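Local structure of quinoline 2-oxidoreductase large subunit (Pseudomonas putida, 1T3Q) at residues P51-R56 / R110-I115; V406-F411 / T425-I430. The protein binds a molybdenum centre with molybdopterin cytosine dinucleotide and, as the large subunit of a molybdenum hydroxylase, probably carries the site that oxidises quinoline. All coordinates share one frame; numbering follows the deposited sequence.

Contact 1. Residues P51-R56 / R110-I115; sequences PFAHAR and RFVGEI. With SO4 (sulfate ion), chain M.
Val112 presses one methyl onto the backbone at Ala53: its CG2 lies 3.3 Å from Ala53 N and 3.4 Å from Phe52 C. With CG1 anti to the backbone N (chi1 175°), CG2 is left as the branch that meets the peptide joining Phe52 to Ala53, and the CB of Ala53 lies a little farther off. Phe111 to Glu114 form a type II turn. Glu114, which closes the turn, lays CB over one face of the Phe111 ring, toward the rim, and its extended chain carries OE2 to the N-H of Arg110 at 2.7 Å, nearly along the C-O axis. Arg110 itself runs extended from CG to NE. A water in the guanidinium plane accepts from Arg110 NE at 2.8 Å and, weakly, from His54 NE2 at 3.1 Å, while His54 ND1 is bonded to Pro142 O. At the far edge NH1 reaches sulfate O1 and NH2 reaches sulfate O3, each at 2.9 Å and nearly straight; NH1 also forms a salt bridge with Asp159, and NH2 a bond to Tyr326. An alanine here would probably leave Asp159 without this charged partner and take from the water its bond to Arg110 NE. No direct hydrogen bond joins the two segments; what meets across them is methyl packing and a shared water, and the sulfate, probably from the crystallisation liquor, suggests that the guanidinium edge favours anions.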
ATOM      1  N   PRO B  51     -20.527  28.423 -15.695  1.00 22.38           N
ATOM      2  CA  PRO B  51     -21.344  28.211 -16.892  1.00 21.38           C
ATOM      3  C   PRO B  51     -21.101  29.348 -17.882  1.00 21.34           C
ATOM      4  O   PRO B  51     -21.716  29.407 -18.950  1.00 21.26           O
ATOM      5  CB  PRO B  51     -22.759  28.213 -16.331  1.00 22.58           C
ATOM      6  CG  PRO B  51     -22.666  29.276 -15.279  1.00 21.67           C
ATOM      7  CD  PRO B  51     -21.335  29.004 -14.603  1.00 20.84           C
ATOM      8  N   PHE B  52     -20.190  30.248 -17.518  1.00 21.88           N
ATOM      9  CA  PHE B  52     -19.864  31.399 -18.356  1.00 23.51           C
ATOM     10  C   PHE B  52     -18.385  31.478 -18.701  1.00 22.47           C
ATOM     11  O   PHE B  52     -17.528  31.110 -17.897  1.00 23.17           O
ATOM     12  CB  PHE B  52     -20.279  32.700 -17.660  1.00 25.81           C
ATOM     13  CG  PHE B  52     -21.745  32.782 -17.353  1.00 28.65           C
ATOM     14  CD1 PHE B  52     -22.204  32.653 -16.046  1.00 30.61           C
ATOM     15  CD2 PHE B  52     -22.672  32.970 -18.375  1.00 30.64           C
ATOM     16  CE1 PHE B  52     -23.570  32.712 -15.760  1.00 31.45           C
ATOM     17  CE2 PHE B  52     -24.038  33.030 -18.101  1.00 32.68           C
ATOM     18  CZ  PHE B  52     -24.488  32.901 -16.790  1.00 32.42           C
ATOM     19  N   ALA B  53     -18.097  31.987 -19.894  1.00 22.16           N
ATOM     20  CA  ALA B  53     -16.725  32.127 -20.365  1.00 22.78           C
ATOM     21  C   ALA B  53     -15.968  33.168 -19.544  1.00 23.83           C
ATOM     22  O   ALA B  53     -14.773  33.023 -19.290  1.00 21.84           O
ATOM     23  CB  ALA B  53     -16.717  32.512 -21.840  1.00 23.15           C
ATOM     24  N   HIS B  54     -16.669  34.220 -19.134  1.00 22.52           N
ATOM     25  CA  HIS B  54     -16.054  35.276 -18.338  1.00 23.77           C
ATOM     26  C   HIS B  54     -17.151  35.930 -17.507  1.00 22.59           C
ATOM     27  O   HIS B  54     -18.100  36.489 -18.055  1.00 23.50           O
ATOM     28  CB  HIS B  54     -15.400  36.315 -19.248  1.00 24.63           C
ATOM     29  CG  HIS B  54     -14.475  37.246 -18.529  1.00 26.95           C
ATOM     30  ND1 HIS B  54     -14.046  38.437 -19.076  1.00 29.32           N
ATOM     31  CD2 HIS B  54     -13.877  37.152 -17.318  1.00 27.86           C
ATOM     32  CE1 HIS B  54     -13.225  39.035 -18.232  1.00 29.57           C
ATOM     33  NE2 HIS B  54     -13.105  38.276 -17.158  1.00 30.07           N
ATOM     34  N   ALA B  55     -17.023  35.859 -16.189  1.00 24.19           N
ATOM     35  CA  ALA B  55     -18.047  36.430 -15.326  1.00 25.75           C
ATOM     36  C   ALA B  55     -17.558  36.746 -13.931  1.00 26.66           C
ATOM     37  O   ALA B  55     -16.675  36.075 -13.395  1.00 25.09           O
ATOM     38  CB  ALA B  55     -19.238  35.477 -15.240  1.00 24.84           C
ATOM     39  N   ARG B  56     -18.138  37.785 -13.344  1.00 27.74           N
ATOM     40  CA  ARG B  56     -17.790  38.157 -11.988  1.00 28.66           C
ATOM     41  C   ARG B  56     -18.669  37.286 -11.097  1.00 27.80           C
ATOM     42  O   ARG B  56     -19.828  37.028 -11.422  1.00 27.45           O
ATOM     43  CB  ARG B  56     -18.103  39.635 -11.740  1.00 30.71           C
ATOM     44  CG  ARG B  56     -17.669  40.142 -10.378  1.00 34.83           C
ATOM     45  CD  ARG B  56     -17.849  41.651 -10.290  1.00 37.99           C
ATOM     46  NE  ARG B  56     -19.247  42.044 -10.119  1.00 40.89           N
ATOM     47  CZ  ARG B  56     -19.908  41.967  -8.968  1.00 42.19           C
ATOM     48  NH1 ARG B  56     -21.177  42.346  -8.905  1.00 42.87           N
ATOM     49  NH2 ARG B  56     -19.301  41.515  -7.876  1.00 43.39           N
ATOM     50  N   ARG B 110     -12.842  32.653 -15.562  1.00 20.44           N
ATOM     51  CA  ARG B 110     -12.282  33.017 -16.853  1.00 18.57           C
ATOM     52  C   ARG B 110     -12.464  32.033 -18.004  1.00 18.53           C
ATOM     53  O   ARG B 110     -11.822  32.162 -19.041  1.00 17.41           O
ATOM     54  CB  ARG B 110     -10.811  33.362 -16.671  1.00 20.47           C
ATOM     55  CG  ARG B 110     -10.590  34.433 -15.596  1.00 22.63           C
ATOM     56  CD  ARG B 110      -9.171  34.955 -15.625  1.00 23.05           C
ATOM     57  NE  ARG B 110      -8.943  36.037 -14.673  1.00 22.77           N
ATOM     58  CZ  ARG B 110      -8.571  35.869 -13.407  1.00 23.89           C
ATOM     59  NH1 ARG B 110      -8.383  36.926 -12.627  1.00 21.72           N
ATOM     60  NH2 ARG B 110      -8.378  34.650 -12.920  1.00 21.44           N
ATOM     61  N   PHE B 111     -13.337  31.052 -17.816  1.00 17.72           N
ATOM     62  CA  PHE B 111     -13.654  30.100 -18.874  1.00 17.46           C
ATOM     63  C   PHE B 111     -14.720  29.118 -18.415  1.00 17.22           C
ATOM     64  O   PHE B 111     -14.798  28.774 -17.237  1.00 19.92           O
ATOM     65  CB  PHE B 111     -12.388  29.378 -19.387  1.00 16.12           C
ATOM     66  CG  PHE B 111     -11.816  28.352 -18.444  1.00 17.11           C
ATOM     67  CD1 PHE B 111     -12.280  27.035 -18.460  1.00 18.78           C
ATOM     68  CD2 PHE B 111     -10.786  28.684 -17.574  1.00 16.30           C
ATOM     69  CE1 PHE B 111     -11.723  26.071 -17.627  1.00 17.52           C
ATOM     70  CE2 PHE B 111     -10.219  27.721 -16.729  1.00 19.75           C
ATOM     71  CZ  PHE B 111     -10.688  26.413 -16.757  1.00 18.56           C
ATOM     72  N   VAL B 112     -15.578  28.714 -19.345  1.00 18.08           N
ATOM     73  CA  VAL B 112     -16.630  27.763 -19.033  1.00 19.78           C
ATOM     74  C   VAL B 112     -15.944  26.479 -18.607  1.00 19.16           C
ATOM     75  O   VAL B 112     -15.121  25.936 -19.346  1.00 19.64           O
ATOM     76  CB  VAL B 112     -17.513  27.482 -20.263  1.00 19.78           C
ATOM     77  CG1 VAL B 112     -18.521  26.384 -19.943  1.00 21.32           C
ATOM     78  CG2 VAL B 112     -18.236  28.754 -20.676  1.00 21.87           C
ATOM     79  N   GLY B 113     -16.272  26.010 -17.409  1.00 18.92           N
ATOM     80  CA  GLY B 113     -15.671  24.792 -16.901  1.00 18.55           C
ATOM     81  C   GLY B 113     -14.728  25.016 -15.736  1.00 19.52           C
ATOM     82  O   GLY B 113     -14.346  24.058 -15.062  1.00 19.58           O
ATOM     83  N   GLU B 114     -14.337  26.267 -15.487  1.00 18.17           N
ATOM     84  CA  GLU B 114     -13.436  26.539 -14.371  1.00 18.39           C
ATOM     85  C   GLU B 114     -14.169  26.183 -13.086  1.00 17.85           C
ATOM     86  O   GLU B 114     -15.365  26.412 -12.969  1.00 19.85           O
ATOM     87  CB  GLU B 114     -13.023  28.015 -14.345  1.00 19.55           C
ATOM     88  CG  GLU B 114     -11.900  28.318 -13.368  1.00 18.68           C
ATOM     89  CD  GLU B 114     -11.347  29.728 -13.529  1.00 19.93           C
ATOM     90  OE1 GLU B 114     -10.157  29.938 -13.199  1.00 22.68           O
ATOM     91  OE2 GLU B 114     -12.100  30.622 -13.982  1.00 20.44           O
ATOM     92  N   ILE B 115     -13.456  25.618 -12.120  1.00 18.92           N
ATOM     93  CA  ILE B 115     -14.077  25.226 -10.864  1.00 20.06           C
ATOM     94  C   ILE B 115     -14.382  26.449  -9.998  1.00 21.03           C
ATOM     95  O   ILE B 115     -13.536  27.321  -9.833  1.00 20.13           O
ATOM     96  CB  ILE B 115     -13.161  24.266 -10.079  1.00 20.54           C
ATOM     97  CG1 ILE B 115     -12.717  23.111 -10.986  1.00 21.32           C
ATOM     98  CG2 ILE B 115     -13.898  23.722  -8.869  1.00 19.48           C
ATOM     99  CD1 ILE B 115     -11.646  22.229 -10.369  1.00 22.48           C
TER
HETATM  100  S   SO4 M3105      -7.488  35.786  -9.211  1.00 70.01           S
HETATM  101  O1  SO4 M3105      -7.606  37.119  -9.833  1.00 69.02           O
HETATM  102  O2  SO4 M3105      -8.699  35.503  -8.417  1.00 70.03           O
HETATM  103  O3  SO4 M3105      -7.333  34.760 -10.263  1.00 69.13           O
HETATM  104  O4  SO4 M3105      -6.313  35.760  -8.321  1.00 70.50           O
HETATM  105  O   HOH W   1     -10.173  38.072 -16.227  1.00 29.64           O

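Contact 2. Residues V406-F411 / T425-I430; sequences VMPEDF and TYLQTI
Val406 and Met407 run past the first turn of helix 426-437, the CA of Val406 lying 7.0 Å from that of Tyr426 and the CA of Met407 6.4 Å from that of Leu427. One water fits between the two backbones: it donates to Val406 O at 2.7 Å and accepts from Leu427 N at 2.9 Å, linking the loop to an N-H of the opening helical turn. Tyr426 meets two loop residues through the CD2 and CE2 atoms of its ring. Val406 CB comes to the ring edge in plane, 3.8 Å from Tyr426 CD2, and Val406 O also sits at that edge. Phe411 approaches differently, placing CZ over a face of the tyrosine, 4.0 Å from Tyr426 CE2, with the two ring planes inclined at 48°. Val406 CG1 in turn rests on one face of the Phe411 ring, toward the rim. Leu427 meets Met407 and Pro408 mainly with CD2. Met407 starts away from the helix, but its chain bends at chi2 and again at chi3 (-81°), which brings CE to 3.8 Å from Leu427 CD2; the ring of Pro408 crosses the leucine at about a right angle, its CD 4.0 Å from that same CD2. The loop holds its own shape through Asp410, whose OD1 takes the N-H of Met407 from above the carboxylate plane and is paired with Lys349 as well. On the helix side, Thr425 O accepts both the N-H and the hydroxyl of Thr429. This is the apolar packing of a helix N-terminus, with Thr425 at the N-cap, against the loop that follows helix 397-402.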
ATOM      1  N   VAL B 406      18.329  18.188 -46.340  1.00 21.86           N
ATOM      2  CA  VAL B 406      19.728  18.191 -45.943  1.00 21.65           C
ATOM      3  C   VAL B 406      20.238  16.859 -46.475  1.00 22.38           C
ATOM      4  O   VAL B 406      19.702  15.801 -46.136  1.00 22.30           O
ATOM      5  CB  VAL B 406      19.897  18.233 -44.411  1.00 21.51           C
ATOM      6  CG1 VAL B 406      21.361  18.030 -44.042  1.00 22.65           C
ATOM      7  CG2 VAL B 406      19.410  19.568 -43.872  1.00 21.82           C
ATOM      8  N   MET B 407      21.260  16.916 -47.320  1.00 22.43           N
ATOM      9  CA  MET B 407      21.821  15.720 -47.938  1.00 23.06           C
ATOM     10  C   MET B 407      22.861  15.000 -47.083  1.00 23.24           C
ATOM     11  O   MET B 407      23.456  15.587 -46.177  1.00 23.22           O
ATOM     12  CB  MET B 407      22.443  16.090 -49.288  1.00 24.55           C
ATOM     13  CG  MET B 407      21.451  16.618 -50.316  1.00 27.06           C
ATOM     14  SD  MET B 407      20.357  15.335 -50.962  1.00 29.80           S
ATOM     15  CE  MET B 407      21.441  14.576 -52.203  1.00 29.48           C
ATOM     16  N   PRO B 408      23.092  13.706 -47.368  1.00 23.71           N
ATOM     17  CA  PRO B 408      24.068  12.916 -46.617  1.00 23.88           C
ATOM     18  C   PRO B 408      25.419  13.629 -46.540  1.00 25.29           C
ATOM     19  O   PRO B 408      26.073  13.643 -45.495  1.00 26.39           O
ATOM     20  CB  PRO B 408      24.139  11.616 -47.413  1.00 24.13           C
ATOM     21  CG  PRO B 408      22.731  11.475 -47.932  1.00 23.38           C
ATOM     22  CD  PRO B 408      22.427  12.882 -48.397  1.00 23.01           C
ATOM     23  N   GLU B 409      25.816  14.228 -47.656  1.00 25.66           N
ATOM     24  CA  GLU B 409      27.084  14.948 -47.759  1.00 26.22           C
ATOM     25  C   GLU B 409      27.074  16.255 -46.962  1.00 27.13           C
ATOM     26  O   GLU B 409      28.130  16.826 -46.684  1.00 27.33           O
ATOM     27  CB  GLU B 409      27.374  15.255 -49.232  1.00 26.53           C
ATOM     28  N   ASP B 410      25.883  16.719 -46.590  1.00 25.69           N
ATOM     29  CA  ASP B 410      25.743  17.973 -45.844  1.00 25.86           C
ATOM     30  C   ASP B 410      26.041  17.918 -44.346  1.00 25.43           C
ATOM     31  O   ASP B 410      26.465  18.921 -43.763  1.00 25.56           O
ATOM     32  CB  ASP B 410      24.335  18.542 -46.044  1.00 25.73           C
ATOM     33  CG  ASP B 410      24.092  19.009 -47.461  1.00 27.50           C
ATOM     34  OD1 ASP B 410      22.917  19.224 -47.818  1.00 25.90           O
ATOM     35  OD2 ASP B 410      25.080  19.170 -48.216  1.00 29.70           O
ATOM     36  N   PHE B 411      25.814  16.766 -43.719  1.00 24.92           N
ATOM     37  CA  PHE B 411      26.053  16.626 -42.286  1.00 25.14           C
ATOM     38  C   PHE B 411      27.523  16.817 -41.928  1.00 25.53           C
ATOM     39  O   PHE B 411      28.400  16.220 -42.551  1.00 25.56           O
ATOM     40  CB  PHE B 411      25.609  15.246 -41.794  1.00 25.04           C
ATOM     41  CG  PHE B 411      24.147  14.960 -41.996  1.00 25.85           C
ATOM     42  CD1 PHE B 411      23.658  14.603 -43.249  1.00 27.48           C
ATOM     43  CD2 PHE B 411      23.263  15.027 -40.927  1.00 26.70           C
ATOM     44  CE1 PHE B 411      22.305  14.311 -43.431  1.00 28.51           C
ATOM     45  CE2 PHE B 411      21.909  14.738 -41.096  1.00 26.82           C
ATOM     46  CZ  PHE B 411      21.431  14.379 -42.350  1.00 26.26           C
ATOM     47  N   THR B 425      18.516   9.945 -41.713  1.00 22.75           N
ATOM     48  CA  THR B 425      18.254   9.369 -43.029  1.00 21.65           C
ATOM     49  C   THR B 425      17.194  10.114 -43.834  1.00 21.12           C
ATOM     50  O   THR B 425      16.303   9.497 -44.416  1.00 22.66           O
ATOM     51  CB  THR B 425      17.814   7.902 -42.886  1.00 22.36           C
ATOM     52  OG1 THR B 425      16.808   7.805 -41.868  1.00 22.10           O
ATOM     53  CG2 THR B 425      18.999   7.025 -42.510  1.00 20.01           C
ATOM     54  N   TYR B 426      17.298  11.437 -43.892  1.00 21.45           N
ATOM     55  CA  TYR B 426      16.318  12.228 -44.622  1.00 20.62           C
ATOM     56  C   TYR B 426      16.129  11.784 -46.066  1.00 21.29           C
ATOM     57  O   TYR B 426      15.019  11.449 -46.476  1.00 21.33           O
ATOM     58  CB  TYR B 426      16.701  13.710 -44.609  1.00 22.10           C
ATOM     59  CG  TYR B 426      16.960  14.308 -43.243  1.00 21.36           C
ATOM     60  CD1 TYR B 426      16.470  13.711 -42.079  1.00 19.85           C
ATOM     61  CD2 TYR B 426      17.670  15.501 -43.121  1.00 21.88           C
ATOM     62  CE1 TYR B 426      16.682  14.292 -40.830  1.00 22.11           C
ATOM     63  CE2 TYR B 426      17.885  16.090 -41.884  1.00 22.83           C
ATOM     64  CZ  TYR B 426      17.390  15.484 -40.741  1.00 22.37           C
ATOM     65  OH  TYR B 426      17.596  16.079 -39.518  1.00 22.20           O
ATOM     66  N   LEU B 427      17.212  11.794 -46.843  1.00 20.96           N
ATOM     67  CA  LEU B 427      17.137  11.403 -48.245  1.00 20.52           C
ATOM     68  C   LEU B 427      16.647   9.974 -48.420  1.00 20.87           C
ATOM     69  O   LEU B 427      15.742   9.717 -49.213  1.00 21.40           O
ATOM     70  CB  LEU B 427      18.505  11.551 -48.931  1.00 20.26           C
ATOM     71  CG  LEU B 427      18.492  11.164 -50.418  1.00 21.12           C
ATOM     72  CD1 LEU B 427      17.498  12.045 -51.164  1.00 22.19           C
ATOM     73  CD2 LEU B 427      19.881  11.313 -51.018  1.00 21.92           C
ATOM     74  N   GLN B 428      17.246   9.046 -47.684  1.00 20.54           N
ATOM     75  CA  GLN B 428      16.861   7.644 -47.792  1.00 22.38           C
ATOM     76  C   GLN B 428      15.396   7.426 -47.426  1.00 21.79           C
ATOM     77  O   GLN B 428      14.748   6.521 -47.957  1.00 20.29           O
ATOM     78  CB  GLN B 428      17.769   6.771 -46.922  1.00 24.61           C
ATOM     79  CG  GLN B 428      17.397   5.297 -46.932  1.00 31.49           C
ATOM     80  CD  GLN B 428      18.498   4.397 -46.392  1.00 33.54           C
ATOM     81  OE1 GLN B 428      19.291   4.803 -45.538  1.00 34.27           O
ATOM     82  NE2 GLN B 428      18.537   3.161 -46.878  1.00 33.24           N
ATOM     83  N   THR B 429      14.868   8.259 -46.534  1.00 20.11           N
ATOM     84  CA  THR B 429      13.460   8.138 -46.146  1.00 20.10           C
ATOM     85  C   THR B 429      12.553   8.492 -47.324  1.00 18.88           C
ATOM     86  O   THR B 429      11.580   7.796 -47.604  1.00 20.16           O
ATOM     87  CB  THR B 429      13.123   9.059 -44.955  1.00 18.12           C
ATOM     88  OG1 THR B 429      13.710   8.521 -43.764  1.00 17.92           O
ATOM     89  CG2 THR B 429      11.621   9.170 -44.772  1.00 21.35           C
ATOM     90  N   ILE B 430      12.878   9.578 -48.016  1.00 18.97           N
ATOM     91  CA  ILE B 430      12.100  10.008 -49.168  1.00 18.95           C
ATOM     92  C   ILE B 430      12.064   8.898 -50.227  1.00 20.43           C
ATOM     93  O   ILE B 430      11.008   8.578 -50.772  1.00 19.62           O
ATOM     94  CB  ILE B 430      12.712  11.275 -49.803  1.00 18.41           C
ATOM     95  CG1 ILE B 430      12.695  12.426 -48.791  1.00 20.54           C
ATOM     96  CG2 ILE B 430      11.951  11.642 -51.070  1.00 19.76           C
ATOM     97  CD1 ILE B 430      13.424  13.676 -49.260  1.00 18.69           C
TER
HETATM   98  O   HOH W   2      19.653  13.066 -46.063  1.00 24.48           O

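Contact 1 and contact 2 share no helix or strand; their centres are 50 Å apart, on opposite sides of the chain's centre. Contact 1, within the a/b hammerhead region, is mostly buried and joins the loop leading into strand 55-61 to the turn that follows strand 108-109. Contact 2 is partly buried and sets a loop against the start of a helix. Their chemistry differs accordingly: 51-56 / 110-115 combines a small methyl-to-backbone contact with a charged arginine, whereas 406-411 / 425-430 rests on aromatic and aliphatic side chains. In both, a water bridges segments that lack direct hydrogen bonds, between side chains in contact 1 and between backbones in contact 2.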